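Local coordinates for protein hydrogenase maturation factor (Thermoanaerobacter tengcongensis, PDB 3VTH) that probably transfers the carbamoyl group of carbamoyl phosphate to HypE in an ATP-dependent reaction during the maturation of [NiFe]-hydrogenases, at residues Gly215-Ile220 / Ala239-Arg244; Glu343-Leu348 / Asp353-Asn358. One frame throughout, in Å; residues are numbered along the deposited sequence.

Contact 1: residues Gly215-Ile220 / Ala239-Arg244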
# COMPACT_ATOMS: atom_id res chain seq x y z
N GLY A 215 27.30 -15.59 2.33
CA GLY A 215 26.52 -15.57 1.09
C GLY A 215 25.28 -16.44 1.16
O GLY A 215 24.77 -16.87 0.12
N LYS A 216 24.78 -16.67 2.37
CA LYS A 216 23.62 -17.52 2.57
C LYS A 216 22.30 -16.73 2.67
O LYS A 216 22.31 -15.49 2.79
CB LYS A 216 23.82 -18.40 3.82
CG LYS A 216 24.91 -19.46 3.65
CD LYS A 216 25.11 -20.27 4.92
CE LYS A 216 26.43 -21.03 4.90
NZ LYS A 216 26.46 -22.03 3.81
N ILE A 217 21.18 -17.45 2.58
CA ILE A 217 19.86 -16.86 2.68
C ILE A 217 19.36 -17.05 4.11
O ILE A 217 19.34 -18.18 4.62
CB ILE A 217 18.86 -17.52 1.69
CG1 ILE A 217 19.24 -17.21 0.24
CG2 ILE A 217 17.44 -17.01 1.97
CD1 ILE A 217 18.85 -18.26 -0.74
N VAL A 218 18.98 -15.95 4.74
CA VAL A 218 18.43 -16.00 6.08
C VAL A 218 16.93 -15.68 6.06
O VAL A 218 16.50 -14.72 5.42
CB VAL A 218 19.20 -15.05 7.06
CG1 VAL A 218 20.70 -15.36 7.03
CG2 VAL A 218 19.01 -13.60 6.68
N ALA A 219 16.13 -16.50 6.75
CA ALA A 219 14.72 -16.19 6.94
C ALA A 219 14.57 -15.54 8.30
O ALA A 219 14.92 -16.14 9.33
CB ALA A 219 13.86 -17.45 6.83
N ILE A 220 14.08 -14.30 8.30
CA ILE A 220 14.05 -13.49 9.50
C ILE A 220 12.61 -13.23 9.88
O ILE A 220 11.85 -12.69 9.07
CB ILE A 220 14.77 -12.13 9.27
CG1 ILE A 220 16.26 -12.36 8.93
CG2 ILE A 220 14.64 -11.22 10.47
CD1 ILE A 220 17.00 -11.09 8.50
N ALA A 239 21.41 -14.36 -7.07
CA ALA A 239 21.03 -15.38 -8.05
C ALA A 239 20.45 -16.64 -7.37
O ALA A 239 19.47 -17.21 -7.84
CB ALA A 239 22.24 -15.76 -8.93
N THR A 240 21.07 -17.07 -6.27
CA THR A 240 20.58 -18.25 -5.55
C THR A 240 19.20 -18.01 -4.93
O THR A 240 18.33 -18.89 -4.99
CB THR A 240 21.59 -18.68 -4.47
OG1 THR A 240 22.84 -18.95 -5.11
CG2 THR A 240 21.12 -19.94 -3.73
N LEU A 241 18.99 -16.83 -4.37
CA LEU A 241 17.70 -16.46 -3.81
C LEU A 241 16.60 -16.48 -4.88
O LEU A 241 15.52 -17.04 -4.64
CB LEU A 241 17.75 -15.11 -3.08
CG LEU A 241 16.44 -14.55 -2.53
CD1 LEU A 241 15.83 -15.56 -1.53
CD2 LEU A 241 16.63 -13.20 -1.88
N ARG A 242 16.88 -15.90 -6.04
CA ARG A 242 15.94 -15.92 -7.17
C ARG A 242 15.61 -17.34 -7.64
O ARG A 242 14.46 -17.63 -7.95
CB ARG A 242 16.46 -15.08 -8.34
CG ARG A 242 16.37 -13.59 -8.12
CD ARG A 242 16.53 -12.79 -9.43
NE ARG A 242 16.39 -11.36 -9.17
CZ ARG A 242 15.23 -10.73 -9.02
NH1 ARG A 242 14.08 -11.39 -9.15
NH2 ARG A 242 15.21 -9.43 -8.76
N ARG A 243 16.62 -18.21 -7.72
CA ARG A 243 16.40 -19.61 -8.13
C ARG A 243 15.52 -20.37 -7.14
O ARG A 243 14.59 -21.09 -7.54
CB ARG A 243 17.73 -20.36 -8.32
CG ARG A 243 17.58 -21.76 -8.96
CD ARG A 243 18.89 -22.57 -9.00
NE ARG A 243 20.06 -21.69 -9.07
CZ ARG A 243 20.89 -21.45 -8.06
NH1 ARG A 243 20.73 -22.06 -6.88
NH2 ARG A 243 21.90 -20.61 -8.24
N ARG A 244 15.81 -20.22 -5.86
CA ARG A 244 15.12 -20.99 -4.83
C ARG A 244 13.70 -20.49 -4.60
O ARG A 244 12.78 -21.29 -4.51
CB ARG A 244 15.92 -20.98 -3.54
CG ARG A 244 17.22 -21.76 -3.62
CD ARG A 244 17.86 -21.83 -2.26
NE ARG A 244 19.17 -22.48 -2.30
CZ ARG A 244 20.00 -22.52 -1.26
NH1 ARG A 244 19.64 -21.96 -0.11
NH2 ARG A 244 21.17 -23.13 -1.36
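The guanidinium of R244 is the flat group that I217 meets: CD1 of I217 comes to 3.8 Å from NH1 of R244, on an oblique line that is neither over the face nor at the edge. One face of the same group is taken by a neighbour on its own helix, CG2 of T240, which stands 3.4 Å above the plane and is displaced toward the rim. The same NH1 has polar partners outside these segments: a salt bridge with D353 OD1 and a hydrogen bond to I351 O. The other carboxylate oxygen, D353 OD2, accepts from the backbone N of I217, so one aspartate holds both partners.

I217 packs against the helix through CD1. With CG1 beside the backbone N (chi1 -66°) and CD1 swung away from CA (chi2 150°), the methyl reaches 3.7 Å from CA of L241 and 4.1 Å from CG2 of T240. Its other branch, CG2, lies 4.1 Å from CD1 of L241, and the two side chains cross at a slant. In this YrdC-like domain, helix 235-245 follows strand 226-229 and packs back against I217, the residue just ahead of strand 218-221; I217 and L241 both also touch L228 on 226-229, the antiparallel neighbour of 218-221. An alanine here would lose CG1, CG2 and CD1, and is likely to open a gap beside L241 and take away the methyl beside R244 NH1. T240 turns OG1 back to the carbonyl O of E236, which leaves its methyl as the part facing I217. Two residues before I217, G215 closes helix 204-213 in a Schellman motif with phi 88°, turning the chain into the strand.

Contact 2: residues Glu343-Leu348 / Asp353-Asn358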
# COMPACT_ATOMS: atom_id res chain seq x y z
N GLU A 343 5.34 -22.77 10.14
CA GLU A 343 5.00 -22.52 8.74
C GLU A 343 6.26 -22.16 7.96
O GLU A 343 6.52 -22.73 6.88
CB GLU A 343 3.97 -21.37 8.68
CG GLU A 343 3.57 -20.90 7.29
CD GLU A 343 2.61 -19.69 7.30
OE1 GLU A 343 2.52 -18.93 8.31
OE2 GLU A 343 1.95 -19.51 6.25
N ALA A 344 7.06 -21.25 8.51
CA ALA A 344 8.28 -20.79 7.85
C ALA A 344 9.31 -21.92 7.67
O ALA A 344 9.85 -22.10 6.58
CB ALA A 344 8.90 -19.63 8.62
N LEU A 345 9.54 -22.69 8.72
CA LEU A 345 10.50 -23.79 8.67
C LEU A 345 10.11 -24.86 7.65
O LEU A 345 10.98 -25.48 7.01
CB LEU A 345 10.66 -24.41 10.05
CG LEU A 345 11.41 -23.59 11.11
CD1 LEU A 345 11.08 -24.15 12.48
CD2 LEU A 345 12.93 -23.61 10.87
N GLU A 346 8.82 -25.09 7.49
CA GLU A 346 8.33 -26.06 6.52
C GLU A 346 8.32 -25.50 5.09
O GLU A 346 8.88 -26.11 4.19
CB GLU A 346 6.95 -26.59 6.93
CG GLU A 346 6.36 -27.70 6.04
CD GLU A 346 7.23 -28.95 5.93
OE1 GLU A 346 7.25 -29.56 4.84
OE2 GLU A 346 7.89 -29.35 6.93
N LYS A 347 7.71 -24.33 4.89
CA LYS A 347 7.56 -23.75 3.55
C LYS A 347 8.87 -23.20 2.96
O LYS A 347 9.03 -23.18 1.74
CB LYS A 347 6.45 -22.70 3.51
CG LYS A 347 5.07 -23.33 3.68
CD LYS A 347 3.95 -22.31 3.66
CE LYS A 347 2.59 -23.00 3.86
NZ LYS A 347 1.50 -21.99 4.08
N LEU A 348 9.78 -22.75 3.82
CA LEU A 348 11.03 -22.16 3.37
C LEU A 348 12.24 -23.10 3.50
O LEU A 348 13.39 -22.66 3.41
CB LEU A 348 11.29 -20.83 4.11
CG LEU A 348 10.10 -19.85 4.13
CD1 LEU A 348 10.45 -18.55 4.85
CD2 LEU A 348 9.58 -19.56 2.72
N ASP A 353 18.65 -20.85 4.22
CA ASP A 353 19.70 -21.67 4.82
C ASP A 353 19.63 -21.70 6.35
O ASP A 353 19.89 -22.73 6.97
CB ASP A 353 21.06 -21.17 4.35
CG ASP A 353 21.22 -21.30 2.84
OD1 ASP A 353 21.27 -22.45 2.37
OD2 ASP A 353 21.28 -20.27 2.13
N VAL A 354 19.29 -20.56 6.95
CA VAL A 354 19.17 -20.45 8.42
C VAL A 354 18.00 -19.55 8.77
O VAL A 354 17.53 -18.79 7.93
CB VAL A 354 20.48 -19.91 9.08
CG1 VAL A 354 21.70 -20.80 8.71
CG2 VAL A 354 20.72 -18.47 8.66
N PHE A 355 17.53 -19.63 10.02
CA PHE A 355 16.32 -18.92 10.43
C PHE A 355 16.57 -18.12 11.71
O PHE A 355 17.23 -18.61 12.63
CB PHE A 355 15.18 -19.91 10.71
CG PHE A 355 14.71 -20.65 9.49
CD1 PHE A 355 13.50 -20.30 8.88
CD2 PHE A 355 15.45 -21.72 8.97
CE1 PHE A 355 13.05 -21.00 7.74
CE2 PHE A 355 15.01 -22.42 7.86
CZ PHE A 355 13.82 -22.06 7.23
N LEU A 356 16.02 -16.91 11.75
CA LEU A 356 15.94 -16.15 12.99
C LEU A 356 14.48 -16.06 13.40
O LEU A 356 13.71 -15.22 12.90
CB LEU A 356 16.56 -14.74 12.86
CG LEU A 356 16.67 -13.97 14.18
CD1 LEU A 356 17.71 -14.58 15.12
CD2 LEU A 356 16.96 -12.48 13.94
N LEU A 357 14.12 -16.95 14.32
CA LEU A 357 12.77 -17.07 14.86
C LEU A 357 12.59 -16.17 16.09
O LEU A 357 13.56 -15.64 16.62
CB LEU A 357 12.57 -18.52 15.29
CG LEU A 357 12.03 -19.64 14.40
CD1 LEU A 357 12.21 -19.44 12.88
CD2 LEU A 357 12.58 -20.97 14.85
N ASN A 358 11.34 -16.01 16.55
CA ASN A 358 11.08 -15.50 17.89
C ASN A 358 9.75 -16.05 18.40
O ASN A 358 8.96 -16.60 17.63
CB ASN A 358 11.14 -13.96 17.94
CG ASN A 358 9.96 -13.30 17.27
OD1 ASN A 358 8.80 -13.48 17.67
ND2 ASN A 358 10.25 -12.47 16.25
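F355 meets helix 341-347 with its ring, held out from the strand by a CG that lies anti to the carbonyl carbon (chi1 -65°). From CB the chain passes to CG, which is 3.7 Å from CD2 of L345. That methyl sits over the middle of one face: it is 3.6 Å from the ring centroid and only 9° off the normal, a CH-pi contact. Further out the ring turns toward the helix backbone. CE1 lies 3.6 Å from the carbonyl O of A344, an oxygen already engaged by L348 N, and 4.0 Å from CB of L348. CZ, at the tip, comes to 3.9 Å from O of L348, where the helix has just ended. The second methyl of L345, CD1, reaches past F355 to CD2 of L357 at 4.2 Å.

The axes of helix 343-347 and strand 354-358 run nearly antiparallel, at 168° and 10.1 Å apart, and only four residues, neither helix nor strand, join the two segments. F355 and L357 project to this helix, while V354 and L356 point from the other side of the strand onto helix 204-213. The strand thus lies between helices 341-347 and 204-213, with strands 193-196 and 218-221 as its sheet neighbours.

In the fold
Contact 1 and contact 2 have centres 12 Å apart and share one sheet, in which strands 218-221 and 354-358 run parallel side by side. A219 O to L356 N joins the strands themselves and I217 O to D353 N the residues just before them, each a probable hydrogen bond of 2.8 Å. Side chains meet as well: A219 CB lies 3.5 Å from F355 CD1, so the F355 ring also rests on the strand of contact 1. Both lie near the pocket of the bound ATP analogue, one of two nucleotide pockets in the chain, without reaching it. At nearest atoms, this analogue is about 8 Å from the L241 side chain and about 9 Å from that of L348; the magnesium ion is about 11 and 10 Å away.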